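Local coordinates for putative branched-chain amino acid ABC transporter (Rhodospirillum rubrum ATCC 11170, PDB 3HUT), which probably binds a branched-chain amino acid or a related small ligand outside the membrane and delivers it to an ABC transporter, at residues Q116-T122 and R329-K333; A250-G254 and I274-A280; M289-R295 and L305-A311. All coordinates share one frame; numbering follows the deposited sequence.

Contact 1 of 3, residues Q116-T122 and R329-K333; sequences QFRAITT and RETTK
R329, T331 and K333 each send a side-chain donor to a backbone carbonyl of 116-122. T331 OG1 reaches R118 O at 2.5 Å, a short bond in which the hydroxyl is tilted 31° from the carbonyl plane. R329 NH1 bonds to Q116 O at 2.8 Å, with the oxygen at the edge of the guanidinium and close to its plane; the same nitrogen also bonds to I110 O. K333 runs extended beyond CG and brings NZ within 2.9 Å of A119 O, a weak bond; T319 OG1 is the stronger partner of this amine. The I120 carbonyl oxygen lies over T331 CB, buried, without a polar partner in the model.

These bonds tie the edge of the parallel sheet and the loop after it to the start of strand 331-341 and the turn before it, in a type I periplasmic-binding-protein fold. Strand 116-118 is one of the two edge strands of the parallel sheet, paired with 99-101, whereas 331-341 belongs to the mixed sheet of the other lobe, consistent with a place near the passage between the lobes.

The ionic component is one salt bridge, R118 NH1 to E330 OE2 at 2.9 Å, on the syn lone pair, with guanidinium and carboxylate planes only 19° apart. T331 N also bonds to OE2, from above the carboxylate plane, and the two donors would limit rotation of the group. NE and NH2 of R118 are held by A104 O and H106 O. One water links R118 N, R329 O and T331 OG1, another T122 N, E330 OE2 and T331 O.

Apolar packing sits at both ends. F117 CE1 meets R329 CG at 3.6 Å, ring and guanidinium planes being nearly perpendicular; T121 CG2 touches K333 CG at 3.7 Å.

Contact 2 of 3, residues A250-G254 and I274-A280; sequences AFVLG and IPTLFAA
F251 buries more surface here than any other residue, and it does so by laying one ring face on the first turn of the helix that starts at L277. The methyl of A280 stands over the middle of that face: CB is 3.6 Å from the ring centroid of F251 and only 14° off the normal, a CH-pi contact by both criteria. CG of F251 is anti to the backbone N (chi1 177°), which carries the ring across to the helix. The rim of the same ring is used as well. CE2 of F251 approaches P275 O edge-on at 3.7 Å, and CZ meets P275 CG at 3.9 Å, the two side chains crossing at roughly a right angle.

L253 is second in buried area and extends this apolar surface along the loop. One branch does most of the touching: L253 CD1 lies 3.8 Å from P275 CG and 3.6 Å from P275 O. The other branch, CD2, comes only loosely against I274 CB at 4.3 Å.

P275 is therefore shared, its CG meeting both F251 and L253, while F263 and Y267 of helix 258-271 pack against the proline from their own helix. No hydrogen bond crosses between the segments. The polar order is internal to 274-280, where T276 is the N-cap: its OG1 accepts from A279 N at 3.2 Å with a nearly straight 160° bond, which fixes the start of the helix on which A280 rides.

Segment 250-254 leaves strand 246-249 of the mixed sheet and leads into helix 258-271, and helix 277-296 then packs on the other lobe; this is consistent with one of the interlobe crossovers that form the hinge in type I periplasmic binding proteins.

Contact 3 of 3, residues M289-R295 and L305-A311; sequences MLAAVGR and LRDALAA
A292 and A308 bring the two helices together, their CB atoms 3.9 Å apart and A308 CB 3.5 Å from A292 O. With methyl groups at this point, the axes of helices 289-295 and 305-310 approach to 8.4 Å while their directions diverge by 121°.

Larger side chains close in beside the alanines. L305 sets CD1 against both A292 CB and V293 CG2, 3.8 Å from the latter, and turns CD2 to the selenium of M289, a selenomethionine in this crystal. M289 has CG anti to the backbone N (chi1 -180°) and then bends twice, which swings SE across L305 at about a right angle and to within 3.9 Å of L309 CD1. CD1 of L309 meets M289, while CD2 touches A292 CB at 4.0 Å and also lies near the selenium. An alanine at L309 would remove both branches and is likely to leave a gap beside the M289 selenium, letting that flexible chain shift.

At the other end R295 folds back over its own helix, with A291 O 3.6 Å above one face of its guanidinium, and NH2 bonds to A308 O at 3.0 Å. The oxygen lies in the guanidinium plane, but the donor stands 45° out of the carbonyl plane.

Beneath the helix pair lies the parallel sheet: M289 and V293 rest on L7 and L5 of strand 5-11, L309 and R306 on F117 of strand 116-118, and L290 turns to L32 and F35 of helix 18-37.

Overall arrangement
Contacts 2 and 3 are nested inside the loop that contact 1 closes, and both use helix 277-296, although their nearest atoms stay about 11 Å apart and their centres 24 Å. Contact 1 touches each. F117 CE1 packs on A310 CA at 3.6 Å, joining it to contact 3, whose centre is about 14 Å away; K333 CD meets A250 CB at 4.2 Å, joining it to contact 2, about 17 Å away. Contacts 1 and 2, centred 9 and 10 Å from the chain centre, appear to lie near the interlobe passage and hinge, whereas contact 3, 20 Å out, packs on the parallel sheet of one lobe. Relatives bind ligand in the interlobe cleft.

Contact 1 of 3, residues Q116-T122 and R329-K333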
ATOM      1  N   GLN A 116     -12.033   9.833  -7.678  1.00  9.07           N
ATOM      2  CA  GLN A 116     -11.365   8.678  -7.078  1.00  7.35           C
ATOM      3  C   GLN A 116     -10.104   9.016  -6.291  1.00  8.69           C
ATOM      4  O   GLN A 116      -9.310   9.872  -6.691  1.00  5.86           O
ATOM      5  CB  GLN A 116     -11.000   7.645  -8.148  1.00  8.66           C
ATOM      6  CG  GLN A 116     -12.131   6.699  -8.535  1.00  6.81           C
ATOM      7  CD  GLN A 116     -13.289   7.414  -9.190  1.00  7.69           C
ATOM      8  OE1 GLN A 116     -13.106   8.161 -10.155  1.00 10.63           O
ATOM      9  NE2 GLN A 116     -14.495   7.181  -8.679  1.00  8.94           N
ATOM     10  N   PHE A 117      -9.930   8.323  -5.168  1.00  7.07           N
ATOM     11  CA  PHE A 117      -8.768   8.504  -4.304  1.00  7.70           C
ATOM     12  C   PHE A 117      -8.388   7.125  -3.772  1.00  6.79           C
ATOM     13  O   PHE A 117      -9.235   6.241  -3.679  1.00  5.42           O
ATOM     14  CB  PHE A 117      -9.108   9.434  -3.134  1.00  8.36           C
ATOM     15  CG  PHE A 117      -9.530  10.811  -3.561  1.00  8.16           C
ATOM     16  CD1 PHE A 117      -8.582  11.800  -3.813  1.00  9.55           C
ATOM     17  CD2 PHE A 117     -10.876  11.109  -3.749  1.00  9.01           C
ATOM     18  CE1 PHE A 117      -8.976  13.067  -4.244  1.00  8.94           C
ATOM     19  CE2 PHE A 117     -11.275  12.371  -4.182  1.00  6.53           C
ATOM     20  CZ  PHE A 117     -10.325  13.347  -4.430  1.00  6.54           C
ATOM     21  N   ARG A 118      -7.116   6.949  -3.434  1.00  6.80           N
ATOM     22  CA  ARG A 118      -6.627   5.676  -2.905  1.00  8.72           C
ATOM     23  C   ARG A 118      -5.716   5.931  -1.712  1.00  7.82           C
ATOM     24  O   ARG A 118      -4.946   6.898  -1.701  1.00  7.74           O
ATOM     25  CB  ARG A 118      -5.853   4.907  -3.985  1.00  9.57           C
ATOM     26  CG  ARG A 118      -4.824   5.751  -4.718  1.00 13.56           C
ATOM     27  CD  ARG A 118      -3.710   4.916  -5.333  1.00 16.18           C
ATOM     28  NE  ARG A 118      -4.234   3.895  -6.223  1.00 21.61           N
ATOM     29  CZ  ARG A 118      -4.109   3.903  -7.545  1.00 17.83           C
ATOM     30  NH1 ARG A 118      -3.465   4.881  -8.159  1.00 16.40           N
ATOM     31  NH2 ARG A 118      -4.649   2.928  -8.249  1.00 15.56           N
ATOM     32  N   ALA A 119      -5.802   5.064  -0.708  1.00  5.81           N
ATOM     33  CA  ALA A 119      -4.979   5.207   0.483  1.00  5.67           C
ATOM     34  C   ALA A 119      -3.625   4.541   0.272  1.00  7.39           C
ATOM     35  O   ALA A 119      -2.644   4.889   0.927  1.00  7.91           O
ATOM     36  CB  ALA A 119      -5.684   4.587   1.681  1.00  5.07           C
ATOM     37  N   ILE A 120      -3.579   3.593  -0.657  1.00  6.51           N
ATOM     38  CA  ILE A 120      -2.360   2.856  -0.968  1.00  7.25           C
ATOM     39  C   ILE A 120      -1.655   3.534  -2.147  1.00  7.81           C
ATOM     40  O   ILE A 120      -2.228   4.411  -2.787  1.00  8.83           O
ATOM     41  CB  ILE A 120      -2.712   1.397  -1.340  1.00  5.76           C
ATOM     42  CG1 ILE A 120      -1.467   0.511  -1.325  1.00  7.53           C
ATOM     43  CG2 ILE A 120      -3.356   1.367  -2.718  1.00  8.32           C
ATOM     44  CD1 ILE A 120      -1.798  -0.980  -1.395  1.00 11.07           C
ATOM     45  N   THR A 121      -0.410   3.150  -2.421  1.00  8.93           N
ATOM     46  CA  THR A 121       0.325   3.728  -3.551  1.00  9.03           C
ATOM     47  C   THR A 121       0.309   2.694  -4.664  1.00 10.05           C
ATOM     48  O   THR A 121      -0.028   1.536  -4.425  1.00 10.98           O
ATOM     49  CB  THR A 121       1.807   4.015  -3.203  1.00 10.15           C
ATOM     50  OG1 THR A 121       2.477   2.780  -2.925  1.00 12.66           O
ATOM     51  CG2 THR A 121       1.917   4.924  -1.985  1.00  6.81           C
ATOM     52  N   THR A 122       0.659   3.100  -5.880  1.00 10.14           N
ATOM     53  CA  THR A 122       0.707   2.148  -6.984  1.00 12.30           C
ATOM     54  C   THR A 122       1.950   1.283  -6.765  1.00 12.05           C
ATOM     55  O   THR A 122       2.879   1.683  -6.059  1.00 12.40           O
ATOM     56  CB  THR A 122       0.845   2.852  -8.342  1.00 13.43           C
ATOM     57  OG1 THR A 122       2.086   3.564  -8.380  1.00 15.50           O
ATOM     58  CG2 THR A 122      -0.308   3.820  -8.563  1.00 15.64           C
ATOM     59  N   ARG A 329      -4.021  13.549  -8.063  1.00  7.25           N
ATOM     60  CA  ARG A 329      -4.663  12.874  -6.935  1.00  7.92           C
ATOM     61  C   ARG A 329      -3.928  11.573  -6.605  1.00  7.77           C
ATOM     62  O   ARG A 329      -4.373  10.809  -5.760  1.00  6.29           O
ATOM     63  CB  ARG A 329      -6.132  12.558  -7.235  1.00  6.55           C
ATOM     64  CG  ARG A 329      -7.054  13.771  -7.217  1.00  6.82           C
ATOM     65  CD  ARG A 329      -8.403  13.458  -7.872  1.00  7.89           C
ATOM     66  NE  ARG A 329      -8.262  13.233  -9.308  1.00 11.48           N
ATOM     67  CZ  ARG A 329      -8.294  12.041  -9.896  1.00 12.71           C
ATOM     68  NH1 ARG A 329      -8.475  10.936  -9.176  1.00 12.00           N
ATOM     69  NH2 ARG A 329      -8.127  11.948 -11.208  1.00 11.28           N
ATOM     70  N   GLU A 330      -2.810  11.319  -7.280  1.00  8.46           N
ATOM     71  CA  GLU A 330      -2.045  10.096  -7.029  1.00  9.64           C
ATOM     72  C   GLU A 330      -1.439  10.140  -5.626  1.00 10.74           C
ATOM     73  O   GLU A 330      -1.005  11.194  -5.155  1.00  9.35           O
ATOM     74  CB  GLU A 330      -0.940   9.927  -8.077  1.00 10.81           C
ATOM     75  CG  GLU A 330      -0.249   8.578  -8.005  1.00 12.68           C
ATOM     76  CD  GLU A 330      -1.228   7.422  -8.114  1.00 15.62           C
ATOM     77  OE1 GLU A 330      -1.755   7.182  -9.221  1.00 14.70           O
ATOM     78  OE2 GLU A 330      -1.473   6.759  -7.084  1.00 16.65           O
ATOM     79  N   THR A 331      -1.402   8.987  -4.967  1.00  9.92           N
ATOM     80  CA  THR A 331      -0.883   8.891  -3.609  1.00  8.20           C
ATOM     81  C   THR A 331       0.619   8.646  -3.516  1.00  8.44           C
ATOM     82  O   THR A 331       1.157   7.780  -4.195  1.00  7.88           O
ATOM     83  CB  THR A 331      -1.601   7.757  -2.837  1.00  8.98           C
ATOM     84  OG1 THR A 331      -3.017   7.941  -2.930  1.00  8.88           O
ATOM     85  CG2 THR A 331      -1.203   7.764  -1.365  1.00  8.71           C
ATOM     86  N   THR A 332       1.289   9.431  -2.678  1.00  8.80           N
ATOM     87  CA  THR A 332       2.718   9.267  -2.439  1.00  9.63           C
ATOM     88  C   THR A 332       2.863   9.191  -0.924  1.00 10.05           C
ATOM     89  O   THR A 332       2.043   9.744  -0.187  1.00 10.70           O
ATOM     90  CB  THR A 332       3.562  10.442  -2.993  1.00 10.52           C
ATOM     91  OG1 THR A 332       3.112  11.675  -2.425  1.00 10.17           O
ATOM     92  CG2 THR A 332       3.459  10.503  -4.520  1.00 11.47           C
ATOM     93  N   LYS A 333       3.891   8.496  -0.456  1.00 10.05           N
ATOM     94  CA  LYS A 333       4.099   8.340   0.975  1.00  9.16           C
ATOM     95  C   LYS A 333       5.564   8.358   1.362  1.00  8.13           C
ATOM     96  O   LYS A 333       6.430   8.067   0.545  1.00  6.25           O
ATOM     97  CB  LYS A 333       3.514   7.006   1.441  1.00 10.62           C
ATOM     98  CG  LYS A 333       2.030   6.831   1.228  1.00 10.07           C
ATOM     99  CD  LYS A 333       1.592   5.484   1.780  1.00 14.72           C
ATOM    100  CE  LYS A 333       0.083   5.423   1.950  1.00 13.50           C
ATOM    101  NZ  LYS A 333      -0.326   4.121   2.507  1.00 21.40           N
TER
HETATM  102  O   HOH W   1      -5.524   9.161  -3.861  1.00  8.32           O
HETATM  103  O   HOH W   2       1.012   1.926   0.158  1.00  6.46           O
HETATM  104  O   HOH W   3       1.101   5.901  -6.064  1.00 14.96           O

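Contact 2 of 3, residues A250-G254 and I274-A280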
ATOM      1  N   ALA A 250       5.471   0.855   3.631  1.00 11.12           N
ATOM      2  CA  ALA A 250       4.587   1.869   4.191  1.00 10.47           C
ATOM      3  C   ALA A 250       4.262   1.565   5.653  1.00  8.61           C
ATOM      4  O   ALA A 250       4.602   2.336   6.543  1.00  6.88           O
ATOM      5  CB  ALA A 250       3.305   1.947   3.368  1.00 10.77           C
ATOM      6  N   PHE A 251       3.616   0.430   5.887  1.00 10.03           N
ATOM      7  CA  PHE A 251       3.245   0.009   7.237  1.00  9.07           C
ATOM      8  C   PHE A 251       4.338  -0.854   7.875  1.00  9.16           C
ATOM      9  O   PHE A 251       4.745  -1.865   7.313  1.00  9.64           O
ATOM     10  CB  PHE A 251       1.934  -0.783   7.189  1.00  8.80           C
ATOM     11  CG  PHE A 251       1.499  -1.331   8.524  1.00  9.58           C
ATOM     12  CD1 PHE A 251       1.323  -0.488   9.613  1.00  9.85           C
ATOM     13  CD2 PHE A 251       1.240  -2.691   8.681  1.00 10.58           C
ATOM     14  CE1 PHE A 251       0.895  -0.988  10.844  1.00 11.01           C
ATOM     15  CE2 PHE A 251       0.811  -3.200   9.905  1.00 10.33           C
ATOM     16  CZ  PHE A 251       0.638  -2.345  10.989  1.00 12.09           C
ATOM     17  N   VAL A 252       4.808  -0.450   9.050  1.00  7.59           N
ATOM     18  CA  VAL A 252       5.839  -1.210   9.753  1.00  8.27           C
ATOM     19  C   VAL A 252       5.250  -1.737  11.057  1.00  9.69           C
ATOM     20  O   VAL A 252       4.951  -0.971  11.972  1.00 10.75           O
ATOM     21  CB  VAL A 252       7.062  -0.338  10.070  1.00  7.91           C
ATOM     22  CG1 VAL A 252       8.151  -1.186  10.718  1.00  7.85           C
ATOM     23  CG2 VAL A 252       7.579   0.313   8.795  1.00  5.10           C
ATOM     24  N   LEU A 253       5.082  -3.049  11.138  1.00 10.25           N
ATOM     25  CA  LEU A 253       4.502  -3.661  12.324  1.00 11.77           C
ATOM     26  C   LEU A 253       5.337  -3.410  13.574  1.00 13.13           C
ATOM     27  O   LEU A 253       4.809  -2.993  14.607  1.00 13.88           O
ATOM     28  CB  LEU A 253       4.342  -5.165  12.110  1.00 14.27           C
ATOM     29  CG  LEU A 253       3.381  -5.870  13.068  1.00 17.34           C
ATOM     30  CD1 LEU A 253       1.956  -5.383  12.798  1.00 17.64           C
ATOM     31  CD2 LEU A 253       3.469  -7.375  12.876  1.00 18.54           C
ATOM     32  N   GLY A 254       6.638  -3.672  13.480  1.00 12.47           N
ATOM     33  CA  GLY A 254       7.521  -3.479  14.618  1.00 13.60           C
ATOM     34  C   GLY A 254       8.099  -2.079  14.675  1.00 15.36           C
ATOM     35  O   GLY A 254       9.270  -1.893  15.007  1.00 15.23           O
ATOM     36  N   ILE A 274      -2.521  -9.743  14.953  1.00 18.00           N
ATOM     37  CA  ILE A 274      -1.643  -8.710  14.415  1.00 19.19           C
ATOM     38  C   ILE A 274      -2.303  -8.079  13.198  1.00 15.81           C
ATOM     39  O   ILE A 274      -2.818  -8.785  12.333  1.00 14.67           O
ATOM     40  CB  ILE A 274      -0.258  -9.289  14.005  1.00 21.45           C
ATOM     41  CG1 ILE A 274      -0.423 -10.469  13.036  1.00 26.10           C
ATOM     42  CG2 ILE A 274       0.493  -9.750  15.238  1.00 25.43           C
ATOM     43  CD1 ILE A 274      -0.537 -10.084  11.562  1.00 27.54           C
ATOM     44  N   PRO A 275      -2.316  -6.737  13.122  1.00 14.00           N
ATOM     45  CA  PRO A 275      -2.942  -6.106  11.958  1.00 12.29           C
ATOM     46  C   PRO A 275      -2.095  -6.344  10.723  1.00 11.39           C
ATOM     47  O   PRO A 275      -0.866  -6.361  10.804  1.00 10.36           O
ATOM     48  CB  PRO A 275      -2.986  -4.629  12.344  1.00 12.76           C
ATOM     49  CG  PRO A 275      -1.749  -4.470  13.188  1.00 13.84           C
ATOM     50  CD  PRO A 275      -1.776  -5.726  14.051  1.00 13.26           C
ATOM     51  N   THR A 276      -2.750  -6.531   9.586  1.00  9.72           N
ATOM     52  CA  THR A 276      -2.049  -6.749   8.330  1.00 10.07           C
ATOM     53  C   THR A 276      -1.904  -5.404   7.627  1.00 10.98           C
ATOM     54  O   THR A 276      -2.428  -4.390   8.096  1.00  9.77           O
ATOM     55  CB  THR A 276      -2.840  -7.682   7.403  1.00 10.72           C
ATOM     56  OG1 THR A 276      -4.091  -7.066   7.080  1.00  9.76           O
ATOM     57  CG2 THR A 276      -3.104  -9.029   8.085  1.00 11.20           C
ATOM     58  N   LEU A 277      -1.208  -5.397   6.494  1.00 10.74           N
ATOM     59  CA  LEU A 277      -1.026  -4.167   5.737  1.00 11.02           C
ATOM     60  C   LEU A 277      -2.379  -3.684   5.212  1.00 10.42           C
ATOM     61  O   LEU A 277      -2.613  -2.485   5.087  1.00  9.66           O
ATOM     62  CB  LEU A 277      -0.042  -4.394   4.583  1.00 11.88           C
ATOM     63  CG  LEU A 277      -0.471  -5.133   3.316  1.00 15.45           C
ATOM     64  CD1 LEU A 277      -1.126  -4.156   2.340  1.00 14.86           C
ATOM     65  CD2 LEU A 277       0.757  -5.752   2.662  1.00 19.19           C
ATOM     66  N   PHE A 278      -3.276  -4.619   4.916  1.00 10.66           N
ATOM     67  CA  PHE A 278      -4.599  -4.255   4.423  1.00  9.32           C
ATOM     68  C   PHE A 278      -5.396  -3.589   5.543  1.00  9.06           C
ATOM     69  O   PHE A 278      -6.094  -2.595   5.325  1.00  8.00           O
ATOM     70  CB  PHE A 278      -5.306  -5.507   3.898  1.00 11.85           C
ATOM     71  CG  PHE A 278      -4.594  -6.141   2.741  1.00 13.16           C
ATOM     72  CD1 PHE A 278      -4.701  -5.599   1.465  1.00 14.36           C
ATOM     73  CD2 PHE A 278      -3.757  -7.234   2.936  1.00 15.84           C
ATOM     74  CE1 PHE A 278      -3.978  -6.133   0.398  1.00 16.04           C
ATOM     75  CE2 PHE A 278      -3.029  -7.776   1.877  1.00 15.67           C
ATOM     76  CZ  PHE A 278      -3.140  -7.224   0.606  1.00 17.13           C
ATOM     77  N   ALA A 279      -5.272  -4.127   6.750  1.00  8.81           N
ATOM     78  CA  ALA A 279      -5.962  -3.552   7.896  1.00  8.75           C
ATOM     79  C   ALA A 279      -5.431  -2.135   8.136  1.00  7.11           C
ATOM     80  O   ALA A 279      -6.193  -1.212   8.439  1.00  7.02           O
ATOM     81  CB  ALA A 279      -5.728  -4.409   9.125  1.00  9.47           C
ATOM     82  N   ALA A 280      -4.122  -1.967   7.984  1.00  5.72           N
ATOM     83  CA  ALA A 280      -3.490  -0.668   8.189  1.00  4.45           C
ATOM     84  C   ALA A 280      -3.956   0.367   7.161  1.00  6.17           C
ATOM     85  O   ALA A 280      -4.235   1.514   7.502  1.00  3.54           O
ATOM     86  CB  ALA A 280      -1.977  -0.822   8.132  1.00  6.64           C
TER

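Contact 3 of 3, residues M289-R295 and L305-A311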
HETATM    1  N   MSE A 289     -10.517   9.953   5.311  1.00  9.29           N
HETATM    2  CA  MSE A 289     -11.875  10.375   4.985  1.00 11.39           C
HETATM    3  C   MSE A 289     -12.472  11.240   6.094  1.00  8.87           C
HETATM    4  O   MSE A 289     -12.997  12.325   5.836  1.00 10.14           O
HETATM    5  CB  MSE A 289     -12.760   9.144   4.757  1.00 14.13           C
HETATM    6  CG  MSE A 289     -14.209   9.453   4.407  1.00 19.35           C
HETATM    7 SE   MSE A 289     -14.420  10.323   2.686  1.00 30.90          SE
HETATM    8  CE  MSE A 289     -14.392   8.751   1.553  1.00 24.13           C
ATOM      9  N   LEU A 290     -12.383  10.764   7.333  1.00  9.03           N
ATOM     10  CA  LEU A 290     -12.926  11.494   8.469  1.00  7.46           C
ATOM     11  C   LEU A 290     -12.278  12.862   8.653  1.00  7.39           C
ATOM     12  O   LEU A 290     -12.956  13.842   8.948  1.00  8.77           O
ATOM     13  CB  LEU A 290     -12.782  10.658   9.746  1.00  7.43           C
ATOM     14  CG  LEU A 290     -13.654   9.397   9.793  1.00  8.82           C
ATOM     15  CD1 LEU A 290     -13.311   8.555  11.021  1.00  8.12           C
ATOM     16  CD2 LEU A 290     -15.123   9.804   9.813  1.00  9.65           C
ATOM     17  N   ALA A 291     -10.966  12.938   8.480  1.00  7.66           N
ATOM     18  CA  ALA A 291     -10.282  14.217   8.622  1.00  8.15           C
ATOM     19  C   ALA A 291     -10.825  15.182   7.567  1.00  8.84           C
ATOM     20  O   ALA A 291     -11.046  16.358   7.846  1.00  7.70           O
ATOM     21  CB  ALA A 291      -8.775  14.038   8.451  1.00  9.76           C
ATOM     22  N   ALA A 292     -11.047  14.675   6.359  1.00  7.47           N
ATOM     23  CA  ALA A 292     -11.573  15.501   5.273  1.00  8.68           C
ATOM     24  C   ALA A 292     -12.982  15.988   5.626  1.00  9.11           C
ATOM     25  O   ALA A 292     -13.326  17.151   5.396  1.00  9.69           O
ATOM     26  CB  ALA A 292     -11.598  14.698   3.977  1.00  8.35           C
ATOM     27  N   VAL A 293     -13.800  15.096   6.179  1.00  9.08           N
ATOM     28  CA  VAL A 293     -15.154  15.471   6.577  1.00  9.40           C
ATOM     29  C   VAL A 293     -15.035  16.537   7.669  1.00 10.51           C
ATOM     30  O   VAL A 293     -15.781  17.517   7.684  1.00 11.78           O
ATOM     31  CB  VAL A 293     -15.950  14.258   7.135  1.00 10.73           C
ATOM     32  CG1 VAL A 293     -17.338  14.708   7.579  1.00  9.79           C
ATOM     33  CG2 VAL A 293     -16.074  13.168   6.070  1.00  6.56           C
ATOM     34  N   GLY A 294     -14.086  16.338   8.577  1.00  9.48           N
ATOM     35  CA  GLY A 294     -13.871  17.292   9.647  1.00 10.07           C
ATOM     36  C   GLY A 294     -13.596  18.687   9.109  1.00 11.06           C
ATOM     37  O   GLY A 294     -14.114  19.678   9.628  1.00 10.90           O
ATOM     38  N   ARG A 295     -12.771  18.774   8.071  1.00 10.57           N
ATOM     39  CA  ARG A 295     -12.459  20.069   7.483  1.00 12.11           C
ATOM     40  C   ARG A 295     -13.654  20.624   6.718  1.00 12.74           C
ATOM     41  O   ARG A 295     -13.882  21.831   6.706  1.00 16.11           O
ATOM     42  CB  ARG A 295     -11.242  19.964   6.557  1.00 11.44           C
ATOM     43  CG  ARG A 295      -9.942  19.669   7.295  1.00  9.91           C
ATOM     44  CD  ARG A 295      -8.743  19.882   6.389  1.00  8.63           C
ATOM     45  NE  ARG A 295      -8.693  18.936   5.281  1.00  8.18           N
ATOM     46  CZ  ARG A 295      -8.222  17.695   5.374  1.00 10.01           C
ATOM     47  NH1 ARG A 295      -7.753  17.236   6.532  1.00  8.59           N
ATOM     48  NH2 ARG A 295      -8.201  16.916   4.300  1.00  7.96           N
ATOM     49  N   LEU A 305     -16.653  17.640   0.007  1.00  7.27           N
ATOM     50  CA  LEU A 305     -15.875  16.538   0.553  1.00  8.49           C
ATOM     51  C   LEU A 305     -14.834  16.085  -0.467  1.00  8.05           C
ATOM     52  O   LEU A 305     -13.733  15.682  -0.096  1.00 10.68           O
ATOM     53  CB  LEU A 305     -16.786  15.366   0.941  1.00  8.08           C
ATOM     54  CG  LEU A 305     -16.084  14.122   1.509  1.00  9.10           C
ATOM     55  CD1 LEU A 305     -15.114  14.514   2.621  1.00  6.34           C
ATOM     56  CD2 LEU A 305     -17.136  13.145   2.040  1.00  7.70           C
ATOM     57  N   ARG A 306     -15.172  16.154  -1.752  1.00  7.86           N
ATOM     58  CA  ARG A 306     -14.217  15.757  -2.790  1.00  7.19           C
ATOM     59  C   ARG A 306     -13.015  16.707  -2.752  1.00  6.54           C
ATOM     60  O   ARG A 306     -11.869  16.271  -2.879  1.00  4.60           O
ATOM     61  CB  ARG A 306     -14.859  15.805  -4.180  1.00  6.80           C
ATOM     62  CG  ARG A 306     -14.029  15.098  -5.261  1.00  4.56           C
ATOM     63  CD  ARG A 306     -13.989  15.911  -6.542  1.00  7.86           C
ATOM     64  NE  ARG A 306     -13.331  17.203  -6.335  1.00  7.37           N
ATOM     65  CZ  ARG A 306     -12.026  17.424  -6.490  1.00  8.51           C
ATOM     66  NH1 ARG A 306     -11.213  16.441  -6.864  1.00  6.21           N
ATOM     67  NH2 ARG A 306     -11.529  18.636  -6.261  1.00  4.59           N
ATOM     68  N   ASP A 307     -13.279  18.005  -2.584  1.00  6.30           N
ATOM     69  CA  ASP A 307     -12.200  18.991  -2.516  1.00  6.76           C
ATOM     70  C   ASP A 307     -11.326  18.756  -1.290  1.00  6.97           C
ATOM     71  O   ASP A 307     -10.097  18.778  -1.385  1.00  6.91           O
ATOM     72  CB  ASP A 307     -12.750  20.425  -2.460  1.00  6.31           C
ATOM     73  CG  ASP A 307     -13.272  20.907  -3.799  1.00  8.66           C
ATOM     74  OD1 ASP A 307     -12.668  20.561  -4.839  1.00  8.98           O
ATOM     75  OD2 ASP A 307     -14.276  21.649  -3.810  1.00  9.51           O
ATOM     76  N   ALA A 308     -11.957  18.533  -0.138  1.00  6.09           N
ATOM     77  CA  ALA A 308     -11.216  18.302   1.102  1.00  6.47           C
ATOM     78  C   ALA A 308     -10.354  17.044   1.018  1.00  8.68           C
ATOM     79  O   ALA A 308      -9.216  17.030   1.500  1.00  8.72           O
ATOM     80  CB  ALA A 308     -12.178  18.199   2.282  1.00  7.59           C
ATOM     81  N   LEU A 309     -10.896  15.985   0.422  1.00  7.28           N
ATOM     82  CA  LEU A 309     -10.146  14.737   0.272  1.00  8.26           C
ATOM     83  C   LEU A 309      -8.908  15.002  -0.571  1.00  8.06           C
ATOM     84  O   LEU A 309      -7.807  14.573  -0.232  1.00  7.75           O
ATOM     85  CB  LEU A 309     -10.998  13.671  -0.420  1.00  7.68           C
ATOM     86  CG  LEU A 309     -11.837  12.747   0.459  1.00 12.66           C
ATOM     87  CD1 LEU A 309     -12.784  11.944  -0.421  1.00 11.13           C
ATOM     88  CD2 LEU A 309     -10.916  11.816   1.254  1.00  9.43           C
ATOM     89  N   ALA A 310      -9.107  15.718  -1.673  1.00  7.27           N
ATOM     90  CA  ALA A 310      -8.021  16.064  -2.583  1.00  7.24           C
ATOM     91  C   ALA A 310      -6.959  16.922  -1.895  1.00  7.03           C
ATOM     92  O   ALA A 310      -5.808  16.957  -2.335  1.00  7.31           O
ATOM     93  CB  ALA A 310      -8.577  16.802  -3.791  1.00  7.80           C
ATOM     94  N   ALA A 311      -7.349  17.607  -0.819  1.00  6.09           N
ATOM     95  CA  ALA A 311      -6.428  18.471  -0.073  1.00  6.66           C
ATOM     96  C   ALA A 311      -5.454  17.700   0.828  1.00  7.09           C
ATOM     97  O   ALA A 311      -4.505  18.277   1.365  1.00  8.65           O
ATOM     98  CB  ALA A 311      -7.219  19.474   0.755  1.00  5.76           C
TER